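PDB 5G5G: putative xanthine dehydrogenase YAGS fad-binding subunit from Escherichia coli, which binds a dioxothiomolybdenum centre and a pterin cytosine dinucleotide, and probably serves as the catalytic subunit of a periplasmic aldehyde oxidase. Local coordinates for residues 76-81 and 262-267. Numbering follows the deposited sequence.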
ATOM      1  N   GLY C  76      13.941  31.167   3.428  1.00 15.41           N
ATOM      2  CA  GLY C  76      12.555  30.972   3.817  1.00 15.00           C
ATOM      3  C   GLY C  76      12.344  30.306   5.204  1.00 14.85           C
ATOM      4  O   GLY C  76      11.198  30.020   5.593  1.00 14.69           O
ATOM      5  N   VAL C  77      13.437  30.023   5.938  1.00 14.91           N
ATOM      6  CA  VAL C  77      13.321  29.219   7.197  1.00 14.39           C
ATOM      7  C   VAL C  77      12.883  30.157   8.331  1.00 14.85           C
ATOM      8  O   VAL C  77      13.395  31.253   8.479  1.00 14.97           O
ATOM      9  CB  VAL C  77      14.637  28.483   7.535  1.00 14.27           C
ATOM     10  CG1 VAL C  77      14.596  27.879   8.935  1.00 14.31           C
ATOM     11  CG2 VAL C  77      14.832  27.351   6.542  1.00 13.90           C
ATOM     12  N   LEU C  78      11.929  29.673   9.129  1.00 15.07           N
ATOM     13  CA  LEU C  78      11.395  30.356  10.284  1.00 15.89           C
ATOM     14  C   LEU C  78      12.004  29.846  11.583  1.00 16.07           C
ATOM     15  O   LEU C  78      12.321  30.664  12.449  1.00 17.15           O
ATOM     16  CB  LEU C  78       9.867  30.157  10.390  1.00 16.66           C
ATOM     17  CG  LEU C  78       8.963  30.702   9.268  1.00 17.10           C
ATOM     18  CD1 LEU C  78       7.509  30.568   9.700  1.00 18.36           C
ATOM     19  CD2 LEU C  78       9.292  32.142   9.061  1.00 18.49           C
ATOM     20  N   ALA C  79      12.173  28.550  11.730  1.00 15.31           N
ATOM     21  CA  ALA C  79      12.731  27.970  12.964  1.00 16.00           C
ATOM     22  C   ALA C  79      13.106  26.507  12.715  1.00 15.61           C
ATOM     23  O   ALA C  79      12.697  25.895  11.721  1.00 14.28           O
ATOM     24  CB  ALA C  79      11.683  28.010  14.070  1.00 16.18           C
ATOM     25  N   VAL C  80      13.878  25.950  13.658  1.00 16.20           N
ATOM     26  CA  VAL C  80      14.124  24.512  13.651  1.00 16.51           C
ATOM     27  C   VAL C  80      13.795  23.980  15.046  1.00 17.14           C
ATOM     28  O   VAL C  80      14.383  24.448  16.027  1.00 17.82           O
ATOM     29  CB  VAL C  80      15.615  24.175  13.319  1.00 17.28           C
ATOM     30  CG1 VAL C  80      15.807  22.663  13.246  1.00 17.12           C
ATOM     31  CG2 VAL C  80      16.014  24.861  12.008  1.00 17.67           C
ATOM     32  N   ILE C  81      12.880  23.027  15.115  1.00 16.70           N
ATOM     33  CA  ILE C  81      12.453  22.405  16.366  1.00 17.10           C
ATOM     34  C   ILE C  81      13.333  21.209  16.668  1.00 16.57           C
ATOM     35  O   ILE C  81      13.548  20.393  15.774  1.00 16.27           O
ATOM     36  CB  ILE C  81      11.007  21.926  16.290  1.00 17.80           C
ATOM     37  CG1 ILE C  81      10.122  23.039  15.712  1.00 18.47           C
ATOM     38  CG2 ILE C  81      10.520  21.429  17.657  1.00 18.38           C
ATOM     39  CD1 ILE C  81      10.252  24.390  16.323  1.00 19.20           C
ATOM     40  N   VAL C 262       6.597  29.224  16.354  1.00 19.02           N
ATOM     41  CA  VAL C 262       6.599  30.281  15.344  1.00 19.38           C
ATOM     42  C   VAL C 262       5.366  31.162  15.360  1.00 20.20           C
ATOM     43  O   VAL C 262       5.327  32.131  14.596  1.00 20.30           O
ATOM     44  CB  VAL C 262       6.871  29.778  13.899  1.00 18.55           C
ATOM     45  CG1 VAL C 262       8.215  29.065  13.870  1.00 18.94           C
ATOM     46  CG2 VAL C 262       5.743  28.876  13.355  1.00 17.70           C
ATOM     47  N   LYS C 263       4.427  30.890  16.263  1.00 20.67           N
ATOM     48  CA  LYS C 263       3.225  31.727  16.443  1.00 22.67           C
ATOM     49  C   LYS C 263       2.448  31.877  15.138  1.00 20.91           C
ATOM     50  O   LYS C 263       1.994  32.954  14.750  1.00 20.89           O
ATOM     51  CB  LYS C 263       3.620  33.070  17.096  1.00 26.18           C
ATOM     52  CG  LYS C 263       4.060  32.888  18.543  1.00 29.50           C
ATOM     53  CD  LYS C 263       4.644  34.157  19.151  1.00 35.66           C
ATOM     54  CE  LYS C 263       4.843  34.009  20.665  1.00 38.96           C
ATOM     55  NZ  LYS C 263       5.239  35.329  21.209  1.00 43.02           N
ATOM     56  N   ARG C 264       2.331  30.753  14.447  1.00 19.78           N
ATOM     57  CA  ARG C 264       1.754  30.681  13.126  1.00 19.53           C
ATOM     58  C   ARG C 264       1.356  29.222  12.857  1.00 18.19           C
ATOM     59  O   ARG C 264       2.041  28.330  13.376  1.00 17.70           O
ATOM     60  CB  ARG C 264       2.832  31.126  12.147  1.00 20.60           C
ATOM     61  CG  ARG C 264       2.389  31.144  10.749  1.00 20.87           C
ATOM     62  CD  ARG C 264       3.458  31.898   9.986  1.00 21.49           C
ATOM     63  NE  ARG C 264       3.349  31.568   8.584  1.00 21.10           N
ATOM     64  CZ  ARG C 264       4.154  32.042   7.672  1.00 20.69           C
ATOM     65  NH1 ARG C 264       5.175  32.867   8.010  1.00 20.59           N
ATOM     66  NH2 ARG C 264       3.935  31.690   6.420  1.00 20.82           N
ATOM     67  N   PRO C 265       0.283  28.960  12.074  1.00 17.30           N
ATOM     68  CA  PRO C 265      -0.058  27.547  11.812  1.00 16.42           C
ATOM     69  C   PRO C 265       1.075  26.849  11.001  1.00 15.35           C
ATOM     70  O   PRO C 265       1.800  27.493  10.217  1.00 14.57           O
ATOM     71  CB  PRO C 265      -1.338  27.610  10.970  1.00 16.94           C
ATOM     72  CG  PRO C 265      -1.886  28.962  11.205  1.00 17.83           C
ATOM     73  CD  PRO C 265      -0.732  29.877  11.538  1.00 18.47           C
ATOM     74  N   VAL C 266       1.253  25.572  11.283  1.00 14.16           N
ATOM     75  CA  VAL C 266       2.268  24.766  10.628  1.00 13.70           C
ATOM     76  C   VAL C 266       1.634  23.444  10.256  1.00 13.24           C
ATOM     77  O   VAL C 266       0.915  22.857  11.056  1.00 12.92           O
ATOM     78  CB  VAL C 266       3.490  24.514  11.539  1.00 13.57           C
ATOM     79  CG1 VAL C 266       4.495  23.565  10.863  1.00 13.55           C
ATOM     80  CG2 VAL C 266       4.142  25.836  11.948  1.00 13.85           C
ATOM     81  N   LYS C 267       1.906  22.984   9.045  1.00 13.48           N
ATOM     82  CA  LYS C 267       1.502  21.635   8.630  1.00 13.93           C
ATOM     83  C   LYS C 267       2.690  20.779   8.301  1.00 13.22           C
ATOM     84  O   LYS C 267       3.717  21.274   7.816  1.00 13.80           O
ATOM     85  CB  LYS C 267       0.497  21.666   7.497  1.00 14.14           C
ATOM     86  CG  LYS C 267       0.910  22.355   6.263  1.00 14.85           C
ATOM     87  CD  LYS C 267      -0.271  22.328   5.303  1.00 15.55           C
ATOM     88  CE  LYS C 267       0.086  22.638   3.897  1.00 16.09           C
ATOM     89  NZ  LYS C 267      -1.012  22.454   2.907  1.00 15.44           N
TER
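Leu78 and Ala79 meet Val262 and Arg264 in a small, mainly apolar surface contact that joins strand 77-82, at one edge of a mixed sheet as counted within this chain, to the segment where helix 250-262 gives way to strand 266-269 of the same sheet. The first strand belongs to the a/b hammerhead part of the chain, and the segment it meets to the first molybdopterin cofactor-binding part. Strands 111-117 and 49-55 lie between the two in the sheet order, and no hydrogen bond links the segments; side chains alone make the contact, burying 175 Å² in all.

A classic beta bulge shapes the strand side. Leu78 and Ala79 both face Val116, and both direct their CB atoms toward 262-267, where strict alternation would have turned one of them away. One methyl of Val262 serves both: its CG1 lies 3.6 Å from Ala79 CB and 4.0 Å from Leu78 CB. This methyl stands anti to the carbonyl carbon of Val262 (chi1 -58°), which carries it across to the bulge.

Beyond Val262, Lys263 breaks the helical path with positive phi, and Arg264 then extends across Leu78. Its side chain is extended, with CG anti to the backbone N (chi1 -178°), and crosses that of Leu78 at about a right angle. The guanidinium is held from outside the two segments, by a salt bridge from NH2 to Glu118 and a hydrogen bond from NE to the carbonyl oxygen of Asn47, which together should limit its rotation. Ala49 of strand 49-55 touches both Leu78 and Arg264. Against the guanidinium so fixed, the leucine methyl approaches obliquely, with Leu78 CD1 3.7 Å from Arg264 NH1.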